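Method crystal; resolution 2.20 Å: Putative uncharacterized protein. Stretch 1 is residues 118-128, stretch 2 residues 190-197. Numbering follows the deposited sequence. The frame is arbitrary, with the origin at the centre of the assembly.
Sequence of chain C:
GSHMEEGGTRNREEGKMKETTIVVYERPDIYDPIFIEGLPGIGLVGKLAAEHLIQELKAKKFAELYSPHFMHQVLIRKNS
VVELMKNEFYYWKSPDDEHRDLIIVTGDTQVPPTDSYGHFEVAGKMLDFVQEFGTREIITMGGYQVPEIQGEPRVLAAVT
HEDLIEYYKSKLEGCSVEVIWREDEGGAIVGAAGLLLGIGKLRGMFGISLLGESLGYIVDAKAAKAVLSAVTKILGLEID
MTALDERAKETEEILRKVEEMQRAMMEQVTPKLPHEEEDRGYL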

ATOM      1  N   GLY C 118       7.721  -4.013  -3.733  1.00 21.16           N
ATOM      2  CA  GLY C 118       8.899  -4.223  -2.901  1.00 21.24           C
ATOM      3  C   GLY C 118       9.658  -5.505  -3.265  1.00 21.63           C
ATOM      4  O   GLY C 118      10.873  -5.516  -3.256  1.00 21.68           O
ATOM      5  N   HIS C 119       8.931  -6.564  -3.610  1.00 21.79           N
ATOM      6  CA  HIS C 119       9.532  -7.833  -4.108  1.00 21.26           C
ATOM      7  C   HIS C 119      10.361  -7.578  -5.354  1.00 21.51           C
ATOM      8  O   HIS C 119      11.490  -8.041  -5.414  1.00 20.08           O
ATOM      9  CB  HIS C 119       8.460  -8.872  -4.406  1.00 21.21           C
ATOM     10  CG  HIS C 119       7.842  -9.481  -3.181  1.00 18.75           C
ATOM     11  ND1 HIS C 119       8.262 -10.681  -2.657  1.00 19.94           N
ATOM     12  CD2 HIS C 119       6.820  -9.070  -2.396  1.00 18.29           C
ATOM     13  CE1 HIS C 119       7.552 -10.969  -1.582  1.00 20.49           C
ATOM     14  NE2 HIS C 119       6.661 -10.008  -1.404  1.00 19.22           N
ATOM     15  N   PHE C 120       9.841  -6.776  -6.303  1.00 20.62           N
ATOM     16  CA  PHE C 120      10.558  -6.531  -7.523  1.00 21.29           C
ATOM     17  C   PHE C 120      11.805  -5.711  -7.233  1.00 21.78           C
ATOM     18  O   PHE C 120      12.843  -5.948  -7.837  1.00 21.83           O
ATOM     19  CB  PHE C 120       9.705  -5.806  -8.585  1.00 22.00           C
ATOM     20  CG  PHE C 120       8.689  -6.703  -9.262  1.00 24.68           C
ATOM     21  CD1 PHE C 120       8.976  -7.299 -10.490  1.00 27.12           C
ATOM     22  CD2 PHE C 120       7.467  -6.976  -8.652  1.00 25.60           C
ATOM     23  CE1 PHE C 120       8.044  -8.148 -11.095  1.00 27.16           C
ATOM     24  CE2 PHE C 120       6.544  -7.811  -9.238  1.00 24.80           C
ATOM     25  CZ  PHE C 120       6.828  -8.397 -10.463  1.00 24.47           C
ATOM     26  N   GLU C 121      11.680  -4.700  -6.360  1.00 21.81           N
ATOM     27  CA  GLU C 121      12.790  -3.875  -6.002  1.00 21.87           C
ATOM     28  C   GLU C 121      13.890  -4.654  -5.283  1.00 20.76           C
ATOM     29  O   GLU C 121      15.026  -4.454  -5.599  1.00 20.38           O
ATOM     30  CB  GLU C 121      12.360  -2.771  -5.060  1.00 23.29           C
ATOM     31  CG  GLU C 121      13.228  -1.600  -5.247  1.00 31.25           C
ATOM     32  CD  GLU C 121      13.438  -0.844  -3.990  1.00 40.22           C
ATOM     33  OE1 GLU C 121      13.912  -1.458  -3.013  1.00 43.61           O
ATOM     34  OE2 GLU C 121      13.138   0.366  -4.000  1.00 43.22           O
ATOM     35  N   VAL C 122      13.544  -5.511  -4.312  1.00 20.06           N
ATOM     36  CA  VAL C 122      14.561  -6.322  -3.621  1.00 19.82           C
ATOM     37  C   VAL C 122      15.241  -7.310  -4.626  1.00 21.02           C
ATOM     38  O   VAL C 122      16.480  -7.358  -4.729  1.00 21.15           O
ATOM     39  CB  VAL C 122      13.951  -7.072  -2.411  1.00 20.12           C
ATOM     40  CG1 VAL C 122      14.935  -8.202  -1.872  1.00 17.96           C
ATOM     41  CG2 VAL C 122      13.557  -6.099  -1.305  1.00 14.98           C
ATOM     42  N   ALA C 123      14.444  -8.078  -5.371  1.00 20.33           N
ATOM     43  CA  ALA C 123      14.977  -8.976  -6.406  1.00 21.35           C
ATOM     44  C   ALA C 123      15.907  -8.285  -7.427  1.00 21.38           C
ATOM     45  O   ALA C 123      16.936  -8.817  -7.826  1.00 21.12           O
ATOM     46  CB  ALA C 123      13.836  -9.624  -7.151  1.00 21.51           C
ATOM     47  N   GLY C 124      15.488  -7.108  -7.885  1.00 22.00           N
ATOM     48  CA  GLY C 124      16.252  -6.309  -8.808  1.00 21.29           C
ATOM     49  C   GLY C 124      17.602  -5.882  -8.195  1.00 22.05           C
ATOM     50  O   GLY C 124      18.628  -5.990  -8.884  1.00 21.31           O
ATOM     51  N   LYS C 125      17.604  -5.404  -6.936  1.00 20.48           N
ATOM     52  CA  LYS C 125      18.878  -5.045  -6.275  1.00 21.90           C
ATOM     53  C   LYS C 125      19.783  -6.280  -6.112  1.00 20.15           C
ATOM     54  O   LYS C 125      20.993  -6.181  -6.309  1.00 20.39           O
ATOM     55  CB  LYS C 125      18.671  -4.431  -4.884  1.00 21.42           C
ATOM     56  CG  LYS C 125      18.209  -2.973  -4.910  1.00 30.80           C
ATOM     57  CD  LYS C 125      19.353  -1.985  -5.296  1.00 35.92           C
ATOM     58  CE  LYS C 125      20.587  -2.154  -4.431  1.00 39.57           C
ATOM     59  NZ  LYS C 125      21.573  -1.069  -4.760  1.00 44.20           N
ATOM     60  N   MET C 126      19.208  -7.411  -5.726  1.00 18.92           N
ATOM     61  CA  MET C 126      20.002  -8.672  -5.665  1.00 20.35           C
ATOM     62  C   MET C 126      20.620  -8.992  -7.007  1.00 20.56           C
ATOM     63  O   MET C 126      21.791  -9.392  -7.047  1.00 20.71           O
ATOM     64  CB  MET C 126      19.194  -9.869  -5.233  1.00 18.12           C
ATOM     65  CG  MET C 126      18.707  -9.774  -3.831  1.00 20.77           C
ATOM     66  SD  MET C 126      17.860 -11.306  -3.345  1.00 25.56           S
ATOM     67  CE  MET C 126      17.601 -10.821  -1.637  1.00 22.00           C
ATOM     68  N   LEU C 127      19.838  -8.850  -8.088  1.00 20.34           N
ATOM     69  CA  LEU C 127      20.396  -9.136  -9.397  1.00 22.30           C
ATOM     70  C   LEU C 127      21.484  -8.127  -9.786  1.00 22.21           C
ATOM     71  O   LEU C 127      22.451  -8.558 -10.394  1.00 21.86           O
ATOM     72  CB  LEU C 127      19.354  -9.273 -10.525  1.00 21.78           C
ATOM     73  CG  LEU C 127      18.424 -10.479 -10.254  1.00 26.30           C
ATOM     74  CD1 LEU C 127      17.171 -10.374 -11.040  1.00 23.84           C
ATOM     75  CD2 LEU C 127      19.090 -11.845 -10.476  1.00 24.95           C
ATOM     76  N   ASP C 128      21.318  -6.825  -9.481  1.00 21.50           N
ATOM     77  CA  ASP C 128      22.341  -5.829  -9.866  1.00 23.16           C
ATOM     78  C   ASP C 128      23.659  -6.179  -9.158  1.00 22.47           C
ATOM     79  O   ASP C 128      24.732  -6.000  -9.696  1.00 22.45           O
ATOM     80  CB  ASP C 128      21.983  -4.371  -9.469  1.00 23.16           C
ATOM     81  CG  ASP C 128      20.722  -3.814 -10.192  1.00 27.47           C
ATOM     82  OD1 ASP C 128      20.293  -4.328 -11.255  1.00 26.66           O
ATOM     83  OD2 ASP C 128      20.151  -2.843  -9.667  1.00 29.83           O
ATOM     84  N   VAL C 190       5.915 -17.978  -6.366  1.00 24.58           N
ATOM     85  CA  VAL C 190       5.685 -16.691  -5.710  1.00 25.47           C
ATOM     86  C   VAL C 190       6.949 -16.213  -4.978  1.00 26.54           C
ATOM     87  O   VAL C 190       7.559 -17.003  -4.258  1.00 27.54           O
ATOM     88  CB  VAL C 190       4.502 -16.820  -4.684  1.00 25.88           C
ATOM     89  CG1 VAL C 190       4.382 -15.572  -3.786  1.00 27.17           C
ATOM     90  CG2 VAL C 190       3.132 -17.124  -5.428  1.00 24.70           C
ATOM     91  N   GLY C 191       7.304 -14.931  -5.113  1.00 26.26           N
ATOM     92  CA  GLY C 191       8.450 -14.365  -4.382  1.00 25.74           C
ATOM     93  C   GLY C 191       9.800 -14.609  -5.069  1.00 24.46           C
ATOM     94  O   GLY C 191       9.837 -14.871  -6.236  1.00 23.90           O
ATOM     95  N   ALA C 192      10.896 -14.536  -4.320  1.00 24.28           N
ATOM     96  CA  ALA C 192      12.251 -14.555  -4.895  1.00 24.37           C
ATOM     97  C   ALA C 192      12.574 -15.821  -5.669  1.00 24.40           C
ATOM     98  O   ALA C 192      13.175 -15.749  -6.747  1.00 24.64           O
ATOM     99  CB  ALA C 192      13.291 -14.276  -3.829  1.00 25.52           C
ATOM    100  N   ALA C 193      12.099 -16.971  -5.205  1.00 24.26           N
ATOM    101  CA  ALA C 193      12.310 -18.203  -6.007  1.00 24.59           C
ATOM    102  C   ALA C 193      11.821 -18.073  -7.433  1.00 24.91           C
ATOM    103  O   ALA C 193      12.338 -18.731  -8.384  1.00 25.97           O
ATOM    104  CB  ALA C 193      11.692 -19.402  -5.336  1.00 25.00           C
ATOM    105  N   GLY C 194      10.825 -17.214  -7.624  1.00 24.48           N
ATOM    106  CA  GLY C 194      10.328 -16.941  -8.958  1.00 22.24           C
ATOM    107  C   GLY C 194      10.887 -15.680  -9.568  1.00 22.54           C
ATOM    108  O   GLY C 194      11.346 -15.713 -10.699  1.00 23.07           O
ATOM    109  N   LEU C 195      10.797 -14.542  -8.864  1.00 21.72           N
ATOM    110  CA  LEU C 195      11.192 -13.252  -9.476  1.00 20.93           C
ATOM    111  C   LEU C 195      12.664 -13.200  -9.908  1.00 20.56           C
ATOM    112  O   LEU C 195      12.976 -12.604 -10.955  1.00 18.87           O
ATOM    113  CB  LEU C 195      10.954 -12.087  -8.506  1.00 21.42           C
ATOM    114  CG  LEU C 195       9.501 -11.701  -8.191  1.00 25.63           C
ATOM    115  CD1 LEU C 195       9.460 -10.329  -7.589  1.00 29.13           C
ATOM    116  CD2 LEU C 195       8.623 -11.808  -9.490  1.00 24.38           C
ATOM    117  N   LEU C 196      13.565 -13.832  -9.127  1.00 19.90           N
ATOM    118  CA  LEU C 196      15.002 -13.832  -9.561  1.00 19.61           C
ATOM    119  C   LEU C 196      15.148 -14.380 -10.940  1.00 19.16           C
ATOM    120  O   LEU C 196      15.908 -13.842 -11.747  1.00 19.82           O
ATOM    121  CB  LEU C 196      15.908 -14.574  -8.578  1.00 18.18           C
ATOM    122  CG  LEU C 196      15.975 -13.844  -7.227  1.00 18.55           C
ATOM    123  CD1 LEU C 196      16.734 -14.698  -6.163  1.00 21.44           C
ATOM    124  CD2 LEU C 196      16.611 -12.483  -7.372  1.00 18.01           C
ATOM    125  N   LEU C 197      14.412 -15.447 -11.232  1.00 19.15           N
ATOM    126  CA  LEU C 197      14.518 -16.050 -12.577  1.00 20.83           C
ATOM    127  C   LEU C 197      13.772 -15.199 -13.599  1.00 21.95           C
ATOM    128  O   LEU C 197      14.287 -14.938 -14.714  1.00 21.71           O
ATOM    129  CB  LEU C 197      13.957 -17.479 -12.585  1.00 20.01           C
ATOM    130  CG  LEU C 197      14.717 -18.452 -11.669  1.00 22.28           C
ATOM    131  CD1 LEU C 197      13.977 -19.764 -11.638  1.00 22.10           C
ATOM    132  CD2 LEU C 197      16.178 -18.677 -12.172  1.00 20.46           C
TER

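Two helical segments, distant in sequence, pack through a small and almost wholly apolar contact in which Leu-195 and Leu-196 of one fit against a stripe of side chains on the other, with no hydrogen bond crossing between them. The helix axes come within 9.3 Å at an angle of 58°, so the two run obliquely past each other and meet over a short length. About 398 Å² of surface is buried, both sides summed.

The stripe on the first helix consists of His-119, Ala-123, Met-126 and Leu-127, whose CA-to-CB bonds all point toward the second stretch. Steps of four from His-119 to Ala-123 to Leu-127, with Met-126 beside the last, keep them on one side of the helix. Glu-121, in contrast, points away and is partly exposed, as suits a charged side chain.

Ala-123 marks the place where the backbones come closest among the paired positions, with Ala-123 CA lying 5.8 Å from Leu-196 CA. The small methyl of Ala-123 fits where the backbones are close: Ala-123 CB lies 4.0 Å from Leu-195 CB and also 4.0 Å from Leu-196 CD2. One small residue thus touches both leucines.

Leu-195 points toward the first helix and reaches the His-119 end of the stripe and the neighbouring Phe-120. With chi1 m and chi2 t, it brings its CD1 to 3.6 Å from His-119 CB. The same CD1 lies over one face of the Phe-120 ring, 4.0 Å from the centroid and only 8° off the ring normal, a CH-pi contact in which a methyl group meets the pi cloud almost head-on. Phe-120 leaves its helix sideways, but the end of its side chain comes nearer, and its CZ lies 4.0 Å from Leu-195 CD2. The flat ring can therefore meet both methyls of the leucine.

Leu-196 serves the other end. Its CA-to-CB bond points sideways, yet the m, t conformation carries CD2 inward, to 3.7 Å from Ala-123 O, 4.0 Å from Leu-127 CG and 4.3 Å from Met-126 CB. The long, flexible, apolar side chain of Met-126 suits its buried position, with CB making the approach to Leu-196 CD2. The carbonyl touched here is not left unsatisfied, because Ala-123 O accepts the helical hydrogen bond from Leu-127 N at 2.9 Å. Leu-127 completes the packing by placing its CD1 3.8 Å from Leu-196 O. Branched leucines suit this buried, apolar setting: Leu-195 uses both methyls, whereas Leu-196 makes its closest contacts through CD2.

At the start of the second helix, Gly-191 occupies the N-cap position. Its positive phi of 84° by itself favours glycine, and its O accepts a hydrogen bond from Leu-195 N at 2.8 Å, helping to set the first turn that carries the leucine. Gly-191 CA also lies 4.1 Å from His-119 ND1, a van der Waals approach to the imidazole. Although buried, the histidine is not without a polar partner: its NE2 is hydrogen-bonded elsewhere in the structure, while its CB packs against Leu-195.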